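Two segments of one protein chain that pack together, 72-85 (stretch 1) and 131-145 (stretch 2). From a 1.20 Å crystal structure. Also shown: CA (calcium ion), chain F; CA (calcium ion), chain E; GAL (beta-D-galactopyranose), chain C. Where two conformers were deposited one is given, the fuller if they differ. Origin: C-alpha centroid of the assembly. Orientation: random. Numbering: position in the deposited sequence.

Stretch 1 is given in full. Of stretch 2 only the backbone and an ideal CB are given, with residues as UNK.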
ATOM      1  N   LEU A  72     -11.684  16.870 -15.696  1.00 10.68           N
ATOM      2  CA  LEU A  72     -11.918  16.566 -14.258  1.00 10.69           C
ATOM      3  C   LEU A  72     -11.522  17.754 -13.397  1.00  9.82           C
ATOM      4  O   LEU A  72     -10.558  18.479 -13.659  1.00  9.99           O
ATOM      5  CB  LEU A  72     -11.121  15.334 -13.856  1.00 11.71           C
ATOM      6  CG  LEU A  72     -11.471  14.085 -14.668  1.00  9.81           C
ATOM      7  CD1 LEU A  72     -10.600  12.940 -14.267  1.00  9.84           C
ATOM      8  CD2 LEU A  72     -12.945  13.736 -14.526  1.00  9.54           C
ATOM      9  N   ASN A  73     -12.269  17.893 -12.265  1.00  9.79           N
ATOM     10  CA  ASN A  73     -11.963  18.985 -11.326  1.00  9.44           C
ATOM     11  C   ASN A  73     -12.485  18.623  -9.938  1.00 11.16           C
ATOM     12  O   ASN A  73     -12.989  19.517  -9.234  1.00 12.21           O
ATOM     13  CB  ASN A  73     -12.514  20.324 -11.807  1.00 11.71           C
ATOM     14  CG  ASN A  73     -11.774  21.517 -11.233  1.00  8.13           C
ATOM     15  OD1 ASN A  73     -10.514  21.598 -11.294  1.00 10.22           O
ATOM     16  ND2 ASN A  73     -12.528  22.499 -10.796  1.00  8.24           N
ATOM     17  N   VAL A  74     -12.364  17.378  -9.530  1.00 12.71           N
ATOM     18  CA  VAL A  74     -12.734  16.946  -8.174  0.50 10.53           C
ATOM     19  C   VAL A  74     -11.440  16.545  -7.477  1.00 11.75           C
ATOM     20  O   VAL A  74     -10.570  15.830  -7.994  1.00 10.11           O
ATOM     21  CB  VAL A  74     -13.766  15.785  -8.226  0.50 11.33           C
ATOM     22  CG1 VAL A  74     -13.241  14.458  -8.767  0.50 12.54           C
ATOM     23  CG2 VAL A  74     -14.373  15.493  -6.872  0.50 11.60           C
ATOM     24  N   PHE A  75     -11.357  16.935  -6.162  1.00 10.82           N
ATOM     25  CA  PHE A  75     -10.203  16.590  -5.369  1.00  8.75           C
ATOM     26  C   PHE A  75     -10.702  16.104  -4.008  1.00 11.06           C
ATOM     27  O   PHE A  75     -11.610  16.749  -3.418  1.00 10.97           O
ATOM     28  CB  PHE A  75      -9.315  17.832  -5.118  1.00  9.30           C
ATOM     29  CG  PHE A  75      -8.688  18.302  -6.410  1.00 10.72           C
ATOM     30  CD1 PHE A  75      -7.522  17.721  -6.901  1.00  9.45           C
ATOM     31  CD2 PHE A  75      -9.317  19.255  -7.164  1.00 10.35           C
ATOM     32  CE1 PHE A  75      -7.019  18.087  -8.154  1.00  9.29           C
ATOM     33  CE2 PHE A  75      -8.809  19.614  -8.424  1.00 10.51           C
ATOM     34  CZ  PHE A  75      -7.658  19.026  -8.897  1.00  9.56           C
ATOM     35  N   VAL A  76     -10.136  15.011  -3.542  1.00 10.43           N
ATOM     36  CA  VAL A  76     -10.495  14.531  -2.171  1.00 10.14           C
ATOM     37  C   VAL A  76      -9.335  14.908  -1.269  1.00 11.82           C
ATOM     38  O   VAL A  76      -8.183  14.501  -1.453  1.00 10.66           O
ATOM     39  CB  VAL A  76     -10.738  13.016  -2.190  1.00  8.72           C
ATOM     40  CG1 VAL A  76     -11.143  12.553  -0.799  1.00  9.87           C
ATOM     41  CG2 VAL A  76     -11.811  12.630  -3.231  1.00  9.09           C
ATOM     42  N   THR A  77      -9.651  15.778  -0.269  1.00  9.84           N
ATOM     43  CA  THR A  77      -8.655  16.307   0.671  1.00 10.56           C
ATOM     44  C   THR A  77      -8.901  15.732   2.084  1.00  9.04           C
ATOM     45  O   THR A  77      -9.913  15.149   2.373  1.00 10.45           O
ATOM     46  CB  THR A  77      -8.699  17.836   0.734  1.00  8.24           C
ATOM     47  OG1 THR A  77      -9.876  18.284   1.422  1.00 10.91           O
ATOM     48  CG2 THR A  77      -8.698  18.466  -0.647  1.00  8.93           C
ATOM     49  N   ASP A  78      -7.886  15.967   2.920  1.00  9.25           N
ATOM     50  CA  ASP A  78      -8.059  15.822   4.364  1.00  8.74           C
ATOM     51  C   ASP A  78      -8.808  17.041   4.909  1.00 11.79           C
ATOM     52  O   ASP A  78      -9.237  17.949   4.228  1.00 12.25           O
ATOM     53  CB  ASP A  78      -6.725  15.555   5.018  1.00 11.35           C
ATOM     54  CG  ASP A  78      -5.753  16.724   4.983  1.00 12.11           C
ATOM     55  OD1 ASP A  78      -6.141  17.820   4.662  1.00 12.23           O
ATOM     56  OD2 ASP A  78      -4.599  16.443   5.332  1.00 13.60           O
ATOM     57  N   LYS A  79      -8.861  17.074   6.283  1.00 11.02           N
ATOM     58  CA  LYS A  79      -9.636  18.168   6.968  1.00 14.01           C
ATOM     59  C   LYS A  79      -8.887  19.509   6.941  1.00  9.68           C
ATOM     60  O   LYS A  79      -9.432  20.532   7.415  1.00 12.45           O
ATOM     61  CB  LYS A  79      -9.899  17.734   8.415  1.00 11.97           C
ATOM     62  CG  LYS A  79      -8.690  17.858   9.344  1.00 12.42           C
ATOM     63  CD  LYS A  79      -9.071  17.762  10.819  1.00 15.21           C
ATOM     64  CE  LYS A  79      -9.672  16.467  11.168  1.00 16.02           C
ATOM     65  NZ  LYS A  79      -9.951  16.390  12.608  1.00 15.63           N
ATOM     66  N   HIS A  80      -7.666  19.502   6.412  1.00 11.06           N
ATOM     67  CA  HIS A  80      -6.852  20.694   6.235  1.00 11.05           C
ATOM     68  C   HIS A  80      -6.803  21.142   4.783  1.00 12.13           C
ATOM     69  O   HIS A  80      -6.004  21.994   4.400  1.00 14.26           O
ATOM     70  CB  HIS A  80      -5.430  20.488   6.757  1.00 11.56           C
ATOM     71  CG  HIS A  80      -5.488  19.991   8.160  1.00 12.52           C
ATOM     72  ND1 HIS A  80      -5.934  20.811   9.192  1.00 13.65           N
ATOM     73  CD2 HIS A  80      -5.171  18.795   8.684  1.00 12.64           C
ATOM     74  CE1 HIS A  80      -5.854  20.050  10.256  1.00 12.56           C
ATOM     75  NE2 HIS A  80      -5.417  18.830  10.004  1.00 11.80           N
ATOM     76  N   ASN A  81      -7.669  20.524   3.934  1.00 11.10           N
ATOM     77  CA  ASN A  81      -7.768  20.832   2.504  1.00 10.52           C
ATOM     78  C   ASN A  81      -6.479  20.456   1.762  1.00 11.86           C
ATOM     79  O   ASN A  81      -6.278  20.979   0.643  1.00 12.27           O
ATOM     80  CB  ASN A  81      -8.213  22.276   2.288  1.00 11.08           C
ATOM     81  CG  ASN A  81      -9.572  22.522   2.887  1.00 10.93           C
ATOM     82  OD1 ASN A  81     -10.419  21.614   2.928  1.00 13.27           O
ATOM     83  ND2 ASN A  81      -9.800  23.753   3.380  1.00 10.52           N
ATOM     84  N   LYS A  82      -5.690  19.538   2.286  1.00 11.09           N
ATOM     85  CA  LYS A  82      -4.532  19.006   1.576  1.00 11.10           C
ATOM     86  C   LYS A  82      -5.000  17.836   0.695  1.00 11.91           C
ATOM     87  O   LYS A  82      -5.659  16.905   1.175  1.00 11.56           O
ATOM     88  CB  LYS A  82      -3.468  18.498   2.548  1.00 12.14           C
ATOM     89  CG  LYS A  82      -2.268  17.769   1.966  1.00 17.79           C
ATOM     90  CD  LYS A  82      -1.262  17.193   2.986  1.00 22.45           C
ATOM     91  CE  LYS A  82      -0.067  16.655   2.194  1.00 24.54           C
ATOM     92  NZ  LYS A  82       0.895  15.909   3.042  1.00 30.00           N
ATOM     93  N   VAL A  83      -4.645  17.881  -0.591  1.00 10.23           N
ATOM     94  CA  VAL A  83      -5.167  16.859  -1.546  1.00 10.86           C
ATOM     95  C   VAL A  83      -4.582  15.502  -1.197  1.00 11.77           C
ATOM     96  O   VAL A  83      -3.366  15.373  -1.108  1.00 10.47           O
ATOM     97  CB  VAL A  83      -4.846  17.261  -2.979  1.00 10.67           C
ATOM     98  CG1 VAL A  83      -5.246  16.129  -3.940  1.00 13.88           C
ATOM     99  CG2 VAL A  83      -5.575  18.526  -3.328  1.00 12.31           C
ATOM    100  N   MET A  84      -5.437  14.486  -1.100  1.00 11.07           N
ATOM    101  CA  MET A  84      -4.977  13.104  -0.933  1.00 10.28           C
ATOM    102  C   MET A  84      -5.253  12.279  -2.215  1.00  8.75           C
ATOM    103  O   MET A  84      -4.598  11.288  -2.442  1.00  9.10           O
ATOM    104  CB  MET A  84      -5.658  12.448   0.259  1.00 12.22           C
ATOM    105  CG  MET A  84      -5.185  13.131   1.593  1.00 14.89           C
ATOM    106  SD  MET A  84      -5.785  12.294   3.036  1.00 13.19           S
ATOM    107  CE  MET A  84      -4.745  10.829   3.061  1.00 13.44           C
ATOM    108  N   PHE A  85      -6.272  12.672  -2.984  1.00  9.90           N
ATOM    109  CA  PHE A  85      -6.629  11.909  -4.261  1.00  9.70           C
ATOM    110  C   PHE A  85      -7.127  12.963  -5.227  1.00  8.41           C
ATOM    111  O   PHE A  85      -7.960  13.807  -4.908  1.00 10.13           O
ATOM    112  CB  PHE A  85      -7.781  10.920  -3.992  1.00  9.34           C
ATOM    113  CG  PHE A  85      -7.613  10.016  -2.789  1.00  8.67           C
ATOM    114  CD1 PHE A  85      -7.925  10.490  -1.525  1.00  8.58           C
ATOM    115  CD2 PHE A  85      -7.109   8.730  -2.889  1.00  8.84           C
ATOM    116  CE1 PHE A  85      -7.746   9.717  -0.399  1.00  9.07           C
ATOM    117  CE2 PHE A  85      -6.938   7.958  -1.746  1.00  8.48           C
ATOM    118  CZ  PHE A  85      -7.225   8.465  -0.503  1.00  9.31           C
ATOM    119  N   UNK A 131      -9.659   7.674  13.498  1.00 12.23           N
ATOM    120  CA  UNK A 131     -10.875   8.230  14.053  1.00 13.65           C
ATOM    121  C   UNK A 131     -11.052   9.738  13.913  1.00 13.69           C
ATOM    122  O   UNK A 131     -12.163  10.203  13.762  1.00 14.46           O
ATOM    123  CB  UNK A 131     -10.941   7.867  15.538  1.00 13.65           C
ATOM    124  N   UNK A 132      -9.940  10.464  13.882  1.00 12.58           N
ATOM    125  CA  UNK A 132      -9.955  11.889  13.812  1.00 14.28           C
ATOM    126  C   UNK A 132     -10.011  12.424  12.373  1.00 15.14           C
ATOM    127  O   UNK A 132     -10.115  13.629  12.170  1.00 14.96           O
ATOM    128  CB  UNK A 132      -8.721  12.437  14.531  1.00 14.28           C
ATOM    129  N   UNK A 133      -9.876  11.544  11.370  1.00 13.79           N
ATOM    130  CA  UNK A 133      -9.761  12.033   9.973  1.00 11.79           C
ATOM    131  C   UNK A 133     -11.125  12.483   9.437  1.00 13.03           C
ATOM    132  O   UNK A 133     -12.146  11.929   9.779  1.00 12.25           O
ATOM    133  CB  UNK A 133      -9.183  10.943   9.068  1.00 11.79           C
ATOM    134  N   UNK A 134     -11.101  13.442   8.523  1.00 10.51           N
ATOM    135  CA  UNK A 134     -12.241  13.832   7.735  1.00 10.93           C
ATOM    136  C   UNK A 134     -11.776  13.878   6.287  1.00 11.75           C
ATOM    137  O   UNK A 134     -10.749  14.467   6.003  1.00 14.63           O
ATOM    138  CB  UNK A 134     -12.818  15.172   8.196  1.00 10.93           C
ATOM    139  N   UNK A 135     -12.563  13.292   5.405  1.00 10.18           N
ATOM    140  CA  UNK A 135     -12.297  13.462   3.936  1.00 10.76           C
ATOM    141  C   UNK A 135     -13.296  14.477   3.398  1.00  9.90           C
ATOM    142  O   UNK A 135     -14.420  14.541   3.814  1.00 10.31           O
ATOM    143  CB  UNK A 135     -12.415  12.140   3.176  1.00 10.76           C
ATOM    144  N   UNK A 136     -12.817  15.290   2.467  1.00 11.75           N
ATOM    145  CA  UNK A 136     -13.623  16.345   1.868  1.00 11.40           C
ATOM    146  C   UNK A 136     -13.522  16.192   0.333  1.00 10.79           C
ATOM    147  O   UNK A 136     -12.401  16.212  -0.216  1.00 13.40           O
ATOM    148  CB  UNK A 136     -13.157  17.727   2.329  1.00 11.40           C
ATOM    149  N   UNK A 137     -14.701  16.084  -0.277  1.00 10.41           N
ATOM    150  CA  UNK A 137     -14.744  16.011  -1.766  1.00 11.26           C
ATOM    151  C   UNK A 137     -15.035  17.411  -2.256  1.00 11.41           C
ATOM    152  O   UNK A 137     -16.129  17.918  -2.070  1.00  9.72           O
ATOM    153  CB  UNK A 137     -15.795  15.022  -2.274  1.00 11.26           C
ATOM    154  N   UNK A 138     -14.029  18.032  -2.883  1.00 10.60           N
ATOM    155  CA  UNK A 138     -14.083  19.427  -3.341  1.00 11.08           C
ATOM    156  C   UNK A 138     -14.188  19.488  -4.883  1.00 11.33           C
ATOM    157  O   UNK A 138     -13.502  18.721  -5.590  1.00 10.39           O
ATOM    158  CB  UNK A 138     -12.847  20.190  -2.861  1.00 11.08           C
ATOM    159  N   UNK A 139     -14.867  20.513  -5.326  1.00 11.72           N
ATOM    160  CA  UNK A 139     -14.686  20.991  -6.738  1.00 11.88           C
ATOM    161  C   UNK A 139     -13.440  21.847  -6.755  1.00 10.47           C
ATOM    162  O   UNK A 139     -13.309  22.792  -5.902  1.00 10.97           O
ATOM    163  CB  UNK A 139     -15.893  21.782  -7.247  1.00 11.88           C
ATOM    164  N   UNK A 140     -12.510  21.647  -7.703  1.00  9.33           N
ATOM    165  CA  UNK A 140     -11.265  22.371  -7.705  1.00  9.56           C
ATOM    166  C   UNK A 140     -11.388  23.863  -7.790  1.00  8.19           C
ATOM    167  O   UNK A 140     -10.714  24.591  -7.005  1.00  9.86           O
ATOM    168  CB  UNK A 140     -10.401  21.882  -8.870  1.00  9.56           C
ATOM    169  N   UNK A 141     -12.270  24.385  -8.617  1.00  9.10           N
ATOM    170  CA  UNK A 141     -12.372  25.833  -8.706  1.00  9.31           C
ATOM    171  C   UNK A 141     -12.848  26.406  -7.353  1.00  9.99           C
ATOM    172  O   UNK A 141     -12.513  27.538  -7.008  1.00 10.09           O
ATOM    173  CB  UNK A 141     -13.325  26.233  -9.834  1.00  9.31           C
ATOM    174  N   UNK A 142     -13.697  25.654  -6.645  1.00 11.31           N
ATOM    175  CA  UNK A 142     -14.115  26.065  -5.278  1.00 11.24           C
ATOM    176  C   UNK A 142     -12.930  26.000  -4.330  1.00 10.72           C
ATOM    177  O   UNK A 142     -12.691  26.981  -3.556  1.00 11.41           O
ATOM    178  CB  UNK A 142     -15.248  25.178  -4.757  1.00 11.24           C
ATOM    179  N   UNK A 143     -12.204  24.901  -4.296  1.00 10.54           N
ATOM    180  CA  UNK A 143     -11.069  24.723  -3.385  1.00 10.71           C
ATOM    181  C   UNK A 143     -10.041  25.844  -3.569  1.00 11.35           C
ATOM    182  O   UNK A 143      -9.520  26.388  -2.578  1.00 12.94           O
ATOM    183  CB  UNK A 143     -10.410  23.361  -3.614  1.00 10.71           C
ATOM    184  N   UNK A 144      -9.714  26.171  -4.827  1.00 10.73           N
ATOM    185  CA  UNK A 144      -8.652  27.109  -5.153  1.00 10.87           C
ATOM    186  C   UNK A 144      -9.200  28.534  -5.353  1.00 11.45           C
ATOM    187  O   UNK A 144      -8.421  29.451  -5.600  1.00 11.28           O
ATOM    188  CB  UNK A 144      -7.915  26.644  -6.410  1.00 10.87           C
ATOM    189  N   UNK A 145     -10.515  28.723  -5.230  1.00 12.05           N
ATOM    190  CA  UNK A 145     -11.138  30.062  -5.389  1.00 12.03           C
ATOM    191  C   UNK A 145     -10.785  30.686  -6.742  1.00 11.05           C
ATOM    192  O   UNK A 145     -10.452  31.868  -6.815  1.00 13.51           O
ATOM    193  CB  UNK A 145     -10.691  30.996  -4.262  1.00 12.03           C
TER
HETATM  194 CA    CA F 203     -14.244  28.612  -2.788  1.00 13.26          CA
HETATM  195 CA    CA E 202     -16.053  28.792 -13.460  1.00  9.79          CA
HETATM  196  C1  GAL C   2     -14.170  30.812 -17.334  1.00 10.30           C
HETATM  197  C2  GAL C   2     -14.820  29.791 -16.401  1.00 10.77           C
HETATM  198  C3  GAL C   2     -13.747  28.866 -15.898  1.00 11.33           C
HETATM  199  C4  GAL C   2     -12.994  28.222 -17.066  1.00  9.86           C
HETATM  200  C5  GAL C   2     -12.578  29.249 -18.094  1.00 10.74           C
HETATM  201  C6  GAL C   2     -12.010  28.571 -19.343  1.00 10.63           C
HETATM  202  O2  GAL C   2     -15.371  30.375 -15.203  1.00 10.63           O
HETATM  203  O3  GAL C   2     -14.371  27.906 -15.036  1.00 10.45           O
HETATM  204  O4  GAL C   2     -13.863  27.247 -17.690  1.00 10.18           O
HETATM  205  O5  GAL C   2     -13.682  30.076 -18.470  1.00 10.15           O
HETATM  206  O6  GAL C   2     -11.387  29.533 -20.201  1.00 12.28           O

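At 131 the ideal CB has nothing of stretch 1 within 5.5 Å; phi of -56° admits proline: Pro131.

At 132 the ideal CB lies 4.6 Å from Lys79 NZ. An acid, or a neutral acceptor, would suit. Asp132 uses OD1 in a salt bridge with Lys79 NZ (3.3 Å, a weak hydrogen bond), while its backbone O accepts the stronger bond from the same NZ at 2.8 Å. Position 133 points away and is unconstrained; it is Ser133.

The CB at 134 sits 3.9 Å from Lys79 CB, alongside an aliphatic stem, so many side chains with a methylene base would fit. The residue is Gln134.

From 135 to 139 the backbone is extended, antiparallel to Val74-Thr77, and CB direction alternates. The CB at 135 is 4.2 Å from Val76 CG1, which favours an apolar residue. Leu135 (m, t) also brings CD2 to 4.2 Å from Met84 SD.

Position 136, paired with Thr77 by two backbone hydrogen bonds, has its CB 3.4 Å from Thr77 OG1 and 4.8 Å from Asn81 OD1. These acceptors invite a long donor; lysine, arginine or glutamine could answer. Arg136 extends so that NH1 donates to Asn81 OD1 (2.9 Å), and Lys79 O lies over one face of its guanidinium.

At 137 CB is 4.7 Å from Val76 CG2 and 4.8 Å from Val74 CG2, so a beta-branched or other apolar residue suits. Val137 places CG1 3.5 Å from Val74 CG2.

Position 138 shares the face of Phe75 and Thr77. A large side chain, ideally with a donor for Asn81 OD1, would fit. In Trp138, NE1 donates to Asn81 OD1 at 2.9 Å, so that oxygen serves two donors.

At 139 CB turns to the Val74 face; several large residues are possible. Tyr139, the helix N-cap residue, lays one ring face against Asn73.

Position 140 is decisive: an ideal CB would stand 2.8 Å from Phe75 CE2, a clash. Only glycine fits comfortably, and Gly140 N donates to Asn73 O (2.7 Å).

Near the calcium ions, oxygen ligands suit 141, 142 and 145: Glu141 OE1 binds one ion, Asp142 OD1 and Asn145 OD1 the other.

Position 143 points toward stretch 1, suiting a mid-sized apolar residue; Leu143 CD1 reaches Asn81 CB at 3.9 Å. At 144 a long or aromatic side chain could reach Phe75: Tyr144 turns its edge to that ring's face, centroids 5.9 Å apart.

Stretch 2, residues 131-145: PDSQLRVWYGEDLYN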
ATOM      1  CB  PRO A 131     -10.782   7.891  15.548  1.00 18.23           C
ATOM      2  CG  PRO A 131      -9.928   6.678  15.607  1.00 20.82           C
ATOM      3  CD  PRO A 131      -8.944   6.851  14.463  1.00 15.13           C
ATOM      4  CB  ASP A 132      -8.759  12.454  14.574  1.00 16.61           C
ATOM      5  CG  ASP A 132      -8.798  13.926  14.875  1.00 22.19           C
ATOM      6  OD1 ASP A 132      -9.908  14.414  15.286  1.00 21.76           O
ATOM      7  OD2 ASP A 132      -7.737  14.566  14.679  1.00 21.59           O
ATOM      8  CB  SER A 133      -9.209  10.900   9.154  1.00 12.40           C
ATOM      9  OG  SER A 133      -7.934  10.449   9.612  1.00 13.61           O
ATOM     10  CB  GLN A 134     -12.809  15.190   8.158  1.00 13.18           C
ATOM     11  CG  GLN A 134     -14.081  15.599   7.429  1.00 12.51           C
ATOM     12  CD  GLN A 134     -14.572  16.954   7.855  1.00 14.47           C
ATOM     13  OE1 GLN A 134     -15.673  17.098   8.424  1.00 19.27           O
ATOM     14  NE2 GLN A 134     -13.789  17.970   7.591  1.00 14.02           N
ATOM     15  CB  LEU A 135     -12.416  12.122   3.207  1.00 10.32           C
ATOM     16  CG  LEU A 135     -11.298  11.113   3.530  1.00 11.44           C
ATOM     17  CD1 LEU A 135     -11.604   9.779   2.881  1.00 13.44           C
ATOM     18  CD2 LEU A 135      -9.902  11.606   3.182  1.00 12.67           C
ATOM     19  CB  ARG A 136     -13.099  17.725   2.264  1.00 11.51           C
ATOM     20  CG  ARG A 136     -13.135  18.010   3.777  1.00 12.52           C
ATOM     21  CD  ARG A 136     -12.595  19.380   4.074  1.00 13.26           C
ATOM     22  NE  ARG A 136     -12.776  19.659   5.531  1.00 12.94           N
ATOM     23  CZ  ARG A 136     -12.453  20.839   6.082  1.00 12.45           C
ATOM     24  NH1 ARG A 136     -11.880  21.778   5.387  1.00 13.52           N
ATOM     25  NH2 ARG A 136     -12.821  21.079   7.340  1.00 13.36           N
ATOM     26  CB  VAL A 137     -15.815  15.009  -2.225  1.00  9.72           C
ATOM     27  CG1 VAL A 137     -15.785  14.895  -3.743  1.00  9.74           C
ATOM     28  CG2 VAL A 137     -15.626  13.622  -1.602  1.00 10.31           C
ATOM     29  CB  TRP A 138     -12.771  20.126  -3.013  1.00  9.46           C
ATOM     30  CG  TRP A 138     -12.625  20.638  -1.589  1.00  9.19           C
ATOM     31  CD1 TRP A 138     -12.031  19.987  -0.553  1.00 11.06           C
ATOM     32  CD2 TRP A 138     -12.974  21.939  -1.128  1.00  9.30           C
ATOM     33  NE1 TRP A 138     -11.992  20.814   0.567  1.00 13.20           N
ATOM     34  CE2 TRP A 138     -12.539  22.018   0.220  1.00 11.40           C
ATOM     35  CE3 TRP A 138     -13.559  23.055  -1.714  1.00 10.48           C
ATOM     36  CZ2 TRP A 138     -12.697  23.191   0.986  1.00 11.76           C
ATOM     37  CZ3 TRP A 138     -13.706  24.219  -0.968  1.00 11.61           C
ATOM     38  CH2 TRP A 138     -13.264  24.269   0.371  1.00 12.08           C
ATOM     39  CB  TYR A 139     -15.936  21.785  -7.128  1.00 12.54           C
ATOM     40  CG  TYR A 139     -16.087  21.928  -8.633  1.00 10.66           C
ATOM     41  CD1 TYR A 139     -16.534  20.852  -9.409  1.00 11.76           C
ATOM     42  CD2 TYR A 139     -15.804  23.123  -9.271  1.00 11.70           C
ATOM     43  CE1 TYR A 139     -16.719  20.978 -10.792  1.00 12.88           C
ATOM     44  CE2 TYR A 139     -15.943  23.261 -10.657  1.00 11.25           C
ATOM     45  CZ  TYR A 139     -16.428  22.194 -11.407  1.00 11.90           C
ATOM     46  OH  TYR A 139     -16.594  22.356 -12.789  1.00 12.06           O
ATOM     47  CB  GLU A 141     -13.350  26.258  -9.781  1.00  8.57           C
ATOM     48  CG  GLU A 141     -12.793  26.053 -11.186  1.00  9.39           C
ATOM     49  CD  GLU A 141     -13.489  26.816 -12.282  1.00  9.06           C
ATOM     50  OE1 GLU A 141     -14.706  27.151 -12.207  1.00  9.28           O
ATOM     51  OE2 GLU A 141     -12.743  27.050 -13.308  1.00  9.81           O
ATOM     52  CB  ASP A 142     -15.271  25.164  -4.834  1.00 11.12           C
ATOM     53  CG  ASP A 142     -15.931  25.641  -3.533  1.00 10.17           C
ATOM     54  OD1 ASP A 142     -15.718  26.833  -3.183  1.00 11.53           O
ATOM     55  OD2 ASP A 142     -16.683  24.855  -2.948  1.00 11.49           O
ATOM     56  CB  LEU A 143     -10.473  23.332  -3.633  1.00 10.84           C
ATOM     57  CG  LEU A 143      -9.179  23.000  -2.880  1.00 10.66           C
ATOM     58  CD1 LEU A 143      -9.380  23.029  -1.373  1.00 11.64           C
ATOM     59  CD2 LEU A 143      -8.683  21.642  -3.300  1.00 11.45           C
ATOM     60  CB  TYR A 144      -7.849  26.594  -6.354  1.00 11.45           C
ATOM     61  CG  TYR A 144      -7.199  25.273  -6.067  1.00 11.03           C
ATOM     62  CD1 TYR A 144      -6.343  25.163  -4.997  1.00 11.44           C
ATOM     63  CD2 TYR A 144      -7.454  24.133  -6.801  1.00 11.01           C
ATOM     64  CE1 TYR A 144      -5.747  23.979  -4.643  1.00 13.37           C
ATOM     65  CE2 TYR A 144      -6.878  22.923  -6.451  1.00 11.56           C
ATOM     66  CZ  TYR A 144      -6.028  22.849  -5.373  1.00 12.10           C
ATOM     67  OH  TYR A 144      -5.481  21.647  -5.031  1.00 14.52           O
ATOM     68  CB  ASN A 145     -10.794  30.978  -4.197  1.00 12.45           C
ATOM     69  CG  ASN A 145     -11.218  30.308  -2.918  1.00 14.07           C
ATOM     70  OD1 ASN A 145     -12.381  29.996  -2.742  1.00 13.40           O
ATOM     71  ND2 ASN A 145     -10.296  30.166  -1.974  1.00 16.74           N
TER
HETATM   72  O   HOH W   1      -8.248  14.659   8.127  1.00 11.11           O
HETATM   73  O   HOH W   2     -12.219  14.973  14.233  1.00 25.75           O
HETATM   74  O   HOH W   3     -15.585  30.277  -1.925  1.00 16.10           O
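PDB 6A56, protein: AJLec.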